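Local structure of endonuclease V (Homo sapiens, 6OZE) at residues R54-L59 and R236-K241; V69-S74 and V100-E105. The protein probably cleaves RNA at inosine sites as a metal-dependent endoribonuclease of the RNase H-like clan. The protein carries 4 engineered substitutions. All coordinates share one frame; numbering follows the deposited sequence.

Contact 1 of 2, residues R54-L59 and R236-K241. With ACT (acetate ion), chain B.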
# COMPACT_ATOMS: atom_id res chain seq x y z
N ARG A 54 14.31 14.56 -3.27
CA ARG A 54 14.76 13.45 -4.11
C ARG A 54 14.39 12.11 -3.49
O ARG A 54 14.58 11.89 -2.29
CB ARG A 54 16.26 13.52 -4.37
CG ARG A 54 16.72 12.75 -5.61
CD ARG A 54 16.18 13.36 -6.91
NE ARG A 54 16.75 12.72 -8.10
CZ ARG A 54 16.25 12.82 -9.33
NH1 ARG A 54 16.86 12.20 -10.34
NH2 ARG A 54 15.14 13.52 -9.56
N ALA A 55 13.90 11.21 -4.33
CA ALA A 55 13.40 9.93 -3.86
C ALA A 55 13.55 8.92 -4.99
O ALA A 55 13.93 9.26 -6.11
CB ALA A 55 11.92 10.05 -3.45
N CYS A 56 13.28 7.66 -4.67
CA CYS A 56 13.19 6.61 -5.68
C CYS A 56 11.80 6.00 -5.63
O CYS A 56 11.27 5.74 -4.54
CB CYS A 56 14.24 5.53 -5.43
SG CYS A 56 14.28 4.28 -6.70
N ALA A 57 11.20 5.82 -6.80
CA ALA A 57 9.92 5.14 -6.94
C ALA A 57 10.17 3.80 -7.61
O ALA A 57 10.90 3.73 -8.60
CB ALA A 57 8.94 5.98 -7.77
N SER A 58 9.57 2.73 -7.06
CA SER A 58 9.79 1.39 -7.59
C SER A 58 8.47 0.65 -7.77
O SER A 58 7.54 0.79 -6.96
CB SER A 58 10.68 0.56 -6.66
OG SER A 58 11.98 1.16 -6.56
N LEU A 59 8.42 -0.16 -8.82
CA LEU A 59 7.32 -1.08 -9.08
C LEU A 59 7.91 -2.45 -9.33
O LEU A 59 8.82 -2.60 -10.16
CB LEU A 59 6.52 -0.62 -10.29
CG LEU A 59 5.55 -1.64 -10.91
CD1 LEU A 59 4.41 -1.93 -9.94
CD2 LEU A 59 5.00 -1.09 -12.22
N ARG A 236 16.04 1.02 -2.41
CA ARG A 236 17.28 1.24 -1.68
C ARG A 236 18.49 0.96 -2.56
O ARG A 236 19.44 1.75 -2.59
CB ARG A 236 17.31 0.38 -0.42
CG ARG A 236 16.50 0.97 0.72
CD ARG A 236 16.60 0.13 1.98
NE ARG A 236 16.09 -1.22 1.76
CZ ARG A 236 15.93 -2.12 2.72
NH1 ARG A 236 16.24 -1.82 3.98
NH2 ARG A 236 15.46 -3.32 2.43
N GLU A 237 18.44 -0.13 -3.33
CA GLU A 237 19.55 -0.44 -4.21
C GLU A 237 19.72 0.62 -5.29
O GLU A 237 20.85 0.99 -5.63
CB GLU A 237 19.34 -1.80 -4.88
CG GLU A 237 19.44 -2.99 -3.94
CD GLU A 237 19.18 -4.30 -4.65
OE1 GLU A 237 18.71 -4.27 -5.81
OE2 GLU A 237 19.44 -5.37 -4.04
N HIS A 238 18.61 1.10 -5.85
CA HIS A 238 18.71 2.10 -6.92
C HIS A 238 19.28 3.40 -6.39
O HIS A 238 20.07 4.06 -7.08
CB HIS A 238 17.33 2.34 -7.53
CG HIS A 238 17.38 3.03 -8.85
ND1 HIS A 238 17.90 2.44 -9.98
CD2 HIS A 238 16.99 4.28 -9.21
CE1 HIS A 238 17.82 3.29 -10.99
NE2 HIS A 238 17.27 4.41 -10.55
N ILE A 239 18.91 3.80 -5.18
CA ILE A 239 19.49 5.00 -4.58
C ILE A 239 20.99 4.83 -4.38
O ILE A 239 21.79 5.71 -4.70
CB ILE A 239 18.77 5.33 -3.26
CG1 ILE A 239 17.35 5.82 -3.54
CG2 ILE A 239 19.60 6.32 -2.42
CD1 ILE A 239 16.47 5.85 -2.31
N ARG A 240 21.39 3.68 -3.84
CA ARG A 240 22.81 3.46 -3.59
C ARG A 240 23.61 3.45 -4.89
O ARG A 240 24.72 4.00 -4.95
CB ARG A 240 23.03 2.19 -2.76
CG ARG A 240 22.92 2.45 -1.25
CD ARG A 240 21.80 1.66 -0.59
NE ARG A 240 21.58 2.08 0.79
CZ ARG A 240 20.70 3.00 1.17
NH1 ARG A 240 19.94 3.61 0.27
NH2 ARG A 240 20.57 3.31 2.45
N LYS A 241 23.06 2.85 -5.95
CA LYS A 241 23.77 2.87 -7.23
C LYS A 241 23.85 4.29 -7.78
O LYS A 241 24.91 4.74 -8.21
CB LYS A 241 23.07 1.98 -8.25
CG LYS A 241 22.95 0.51 -7.89
CD LYS A 241 22.63 -0.25 -9.16
CE LYS A 241 21.83 -1.49 -8.89
NZ LYS A 241 21.22 -1.98 -10.16
C ACT B . 19.69 11.47 -8.82
O ACT B . 19.31 12.24 -7.90
OXT ACT B . 19.02 10.95 -9.74
CH3 ACT B . 21.21 11.15 -8.82

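Contact 2 of 2, residues V69-S74 and V100-E105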
# COMPACT_ATOMS: atom_id res chain seq x y z
N VAL A 69 10.15 -12.62 -8.35
CA VAL A 69 10.10 -11.36 -9.10
C VAL A 69 10.14 -11.66 -10.59
O VAL A 69 11.05 -12.33 -11.09
CB VAL A 69 11.24 -10.42 -8.68
CG1 VAL A 69 11.23 -9.16 -9.54
CG2 VAL A 69 11.10 -10.02 -7.21
N VAL A 70 9.14 -11.14 -11.32
CA VAL A 70 9.11 -11.25 -12.78
C VAL A 70 9.29 -9.90 -13.47
O VAL A 70 9.54 -9.89 -14.69
CB VAL A 70 7.84 -11.97 -13.28
CG1 VAL A 70 7.81 -13.41 -12.77
CG2 VAL A 70 6.59 -11.25 -12.81
N TYR A 71 9.18 -8.79 -12.75
CA TYR A 71 9.39 -7.47 -13.33
C TYR A 71 9.83 -6.54 -12.23
O TYR A 71 9.31 -6.60 -11.11
CB TYR A 71 8.09 -6.92 -13.94
CG TYR A 71 8.23 -5.53 -14.53
CD1 TYR A 71 8.68 -5.35 -15.82
CD2 TYR A 71 7.91 -4.40 -13.78
CE1 TYR A 71 8.80 -4.09 -16.36
CE2 TYR A 71 8.04 -3.12 -14.33
CZ TYR A 71 8.49 -2.98 -15.61
OH TYR A 71 8.62 -1.73 -16.18
N GLU A 72 10.78 -5.66 -12.53
CA GLU A 72 11.15 -4.63 -11.57
C GLU A 72 11.59 -3.38 -12.31
O GLU A 72 12.29 -3.46 -13.33
CB GLU A 72 12.26 -5.10 -10.62
CG GLU A 72 13.52 -5.56 -11.31
CD GLU A 72 14.53 -6.15 -10.33
OE1 GLU A 72 14.10 -6.85 -9.38
OE2 GLU A 72 15.73 -5.90 -10.50
N GLU A 73 11.16 -2.22 -11.81
CA GLU A 73 11.62 -0.96 -12.36
C GLU A 73 11.71 0.06 -11.24
O GLU A 73 10.79 0.18 -10.43
CB GLU A 73 10.67 -0.47 -13.46
CG GLU A 73 11.11 0.86 -14.12
CD GLU A 73 12.39 0.75 -14.94
OE1 GLU A 73 12.77 -0.37 -15.35
OE2 GLU A 73 13.03 1.80 -15.18
N SER A 74 12.83 0.79 -11.20
CA SER A 74 13.05 1.83 -10.20
C SER A 74 13.50 3.09 -10.91
O SER A 74 14.23 3.01 -11.90
CB SER A 74 14.16 1.44 -9.23
OG SER A 74 13.79 0.29 -8.47
N VAL A 100 3.39 2.25 -13.55
CA VAL A 100 2.38 1.27 -13.94
C VAL A 100 2.04 1.42 -15.42
O VAL A 100 1.93 0.43 -16.15
CB VAL A 100 1.13 1.40 -13.04
CG1 VAL A 100 0.02 0.48 -13.54
CG2 VAL A 100 1.50 1.08 -11.61
N GLN A 101 1.90 2.66 -15.90
CA GLN A 101 1.58 2.86 -17.30
C GLN A 101 2.71 2.41 -18.21
O GLN A 101 2.46 1.80 -19.26
CB GLN A 101 1.19 4.32 -17.58
CG GLN A 101 0.64 4.53 -18.99
CD GLN A 101 -0.64 3.73 -19.23
OE1 GLN A 101 -1.41 3.46 -18.30
NE2 GLN A 101 -0.87 3.34 -20.48
N GLN A 102 3.96 2.69 -17.83
CA GLN A 102 5.09 2.17 -18.60
C GLN A 102 5.00 0.65 -18.74
O GLN A 102 5.19 0.10 -19.83
CB GLN A 102 6.41 2.55 -17.94
CG GLN A 102 7.61 1.83 -18.56
CD GLN A 102 8.87 1.93 -17.73
OE1 GLN A 102 8.84 2.31 -16.57
NE2 GLN A 102 10.01 1.59 -18.34
N LEU A 103 4.72 -0.04 -17.64
CA LEU A 103 4.55 -1.49 -17.70
C LEU A 103 3.40 -1.87 -18.63
O LEU A 103 3.53 -2.76 -19.47
CB LEU A 103 4.33 -2.04 -16.29
CG LEU A 103 4.14 -3.55 -16.22
CD1 LEU A 103 5.32 -4.27 -16.87
CD2 LEU A 103 3.94 -3.99 -14.77
N ARG A 104 2.25 -1.19 -18.48
CA ARG A 104 1.06 -1.53 -19.25
C ARG A 104 1.32 -1.46 -20.75
O ARG A 104 0.74 -2.23 -21.52
CB ARG A 104 -0.11 -0.62 -18.86
CG ARG A 104 -1.49 -1.21 -19.12
CD ARG A 104 -2.61 -0.17 -19.00
NE ARG A 104 -2.69 0.45 -17.68
CZ ARG A 104 -3.49 0.04 -16.69
NH1 ARG A 104 -4.29 -1.00 -16.87
NH2 ARG A 104 -3.49 0.68 -15.53
N GLU A 105 2.18 -0.54 -21.18
CA GLU A 105 2.50 -0.39 -22.60
C GLU A 105 3.69 -1.24 -23.02
O GLU A 105 3.73 -1.73 -24.15
CB GLU A 105 2.76 1.08 -22.91
CG GLU A 105 1.55 1.97 -22.67
CD GLU A 105 1.87 3.45 -22.79
OE1 GLU A 105 3.05 3.79 -23.03
OE2 GLU A 105 0.94 4.27 -22.65
O HOH W 1 7.72 0.55 -15.10

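Contact 1 of 2, residues R54-L59 and R236-K241
Cys56 and His238 both send their side chains out anti to their own backbone N (chi1 -175° for Cys56), and this brings the thiol up to the imidazole. Ile239 is turned differently. Its CG1 stands anti to the carbonyl carbon, and CG1 and CD1 then reach the strand while CG2 takes another direction.

Cys56 carries the strand side of the contact. Cys56 CB lies 3.7 Å from Ile239 CG1, and Ile239 CD1 is almost as near to it. The sulfur serves the other neighbour. Cys56 SG sits 3.7 Å from His238 CD2 and meets His238 CB at the same range. Cys56 SG approaches obliquely, 66° off the ring normal and 4.6 Å from the centroid of the His238 ring. The sulfur thus touches the CB and CD2 side of the imidazole. No hydrogen bond joins the two segments, so apolar and sulfur-aromatic packing makes the contact. Both Cys56 and Ile239 are buried.

Further along the strand, Ser58 OG is hydrogen-bonded to Ser235 OG, just before the helical segment. This is a polar tie between strand 54-63 and helix 226-242 beside the apolar contact. Ser74 and Met76 of strand 69-78 also touch the His238 side chain.

At the strand start, Arg54 holds an acetate ion, probably from the crystallisation liquor. Arg54 NE donates to one acetate oxygen, O, at 2.6 Å. Arg54 NH1 donates to the other, OXT, also at 2.6 Å and nearly straight at 172°. OXT lies in the guanidinium plane, but O stands out of it and the NE bond is bent. The acetate is thus held at two points and twisted against the guanidinium. The third nitrogen, NH2, bonds Ser78 OG.

Helix 226-242 here packs on strand 54-63 of the mixed central sheet, a helix-on-sheet layer in keeping with the RNase H-like fold.

Contact 2 of 2, residues V69-S74 and V100-E105
Tyr71 reaches from the strand to helix 89-106, passing Leu103 and ending near Gln102. From CB, CG stands anti to the backbone N (chi1 178°), which sends the ring toward the helix. Tyr71 CG lies 3.9 Å from Leu103 CD1. That methyl sits over the middle of one ring face, only 12° off the normal, in a CH-pi contact. Farther out, Tyr71 CE1 is the ring atom nearest to it, 3.5 Å from Leu103 CD1. Tyr71 CD1, CE2 and CZ also lie under this methyl, whereas CD2 meets the second methyl, Leu103 CD2, more loosely.

At the tip, Tyr71 OH donates to a water 2.7 Å away, which lies in the ring plane. The same water donates to Gln102 OE1 at 2.6 Å. The ring and amide planes are 87° apart. Lys106 NZ is also hydrogen-bonded to Tyr71 OH. Beside this bridge, Glu73 CG packs 3.6 Å from Gln102 OE1, while Glu73 OE2 forms a salt bridge with Arg75. An alanine in place of Tyr71 would probably leave Leu103 CD1 without its ring and both the bridging water and Lys106 NZ without the phenol oxygen.

The strand has a classic beta bulge at Val70 and Tyr71, opposite Val61. The chemistry divides along the tyrosine into an apolar face and a polar end. The lysine ammonium is likely to polarise the phenol, which donates to the water.

The strands of contacts 1 and 2, 54-63 and 69-78, adjoin in one mixed sheet; the contact centres are 15 Å apart. They are joined directly. Leu59 N is probably hydrogen-bonded to Glu73 O at 2.9 Å, as expected of antiparallel neighbours. Ser58 OG and Ser74 OG form a probable second bond at 2.8 Å. His238 NE2 packs 3.6 Å from Ser74 O, so the helix of contact 1 also touches the strand of contact 2. Leu59 in turn touches Leu103, linking the first strand to the helix of contact 2. None of the residues binding the two sodium ions belongs to either contact.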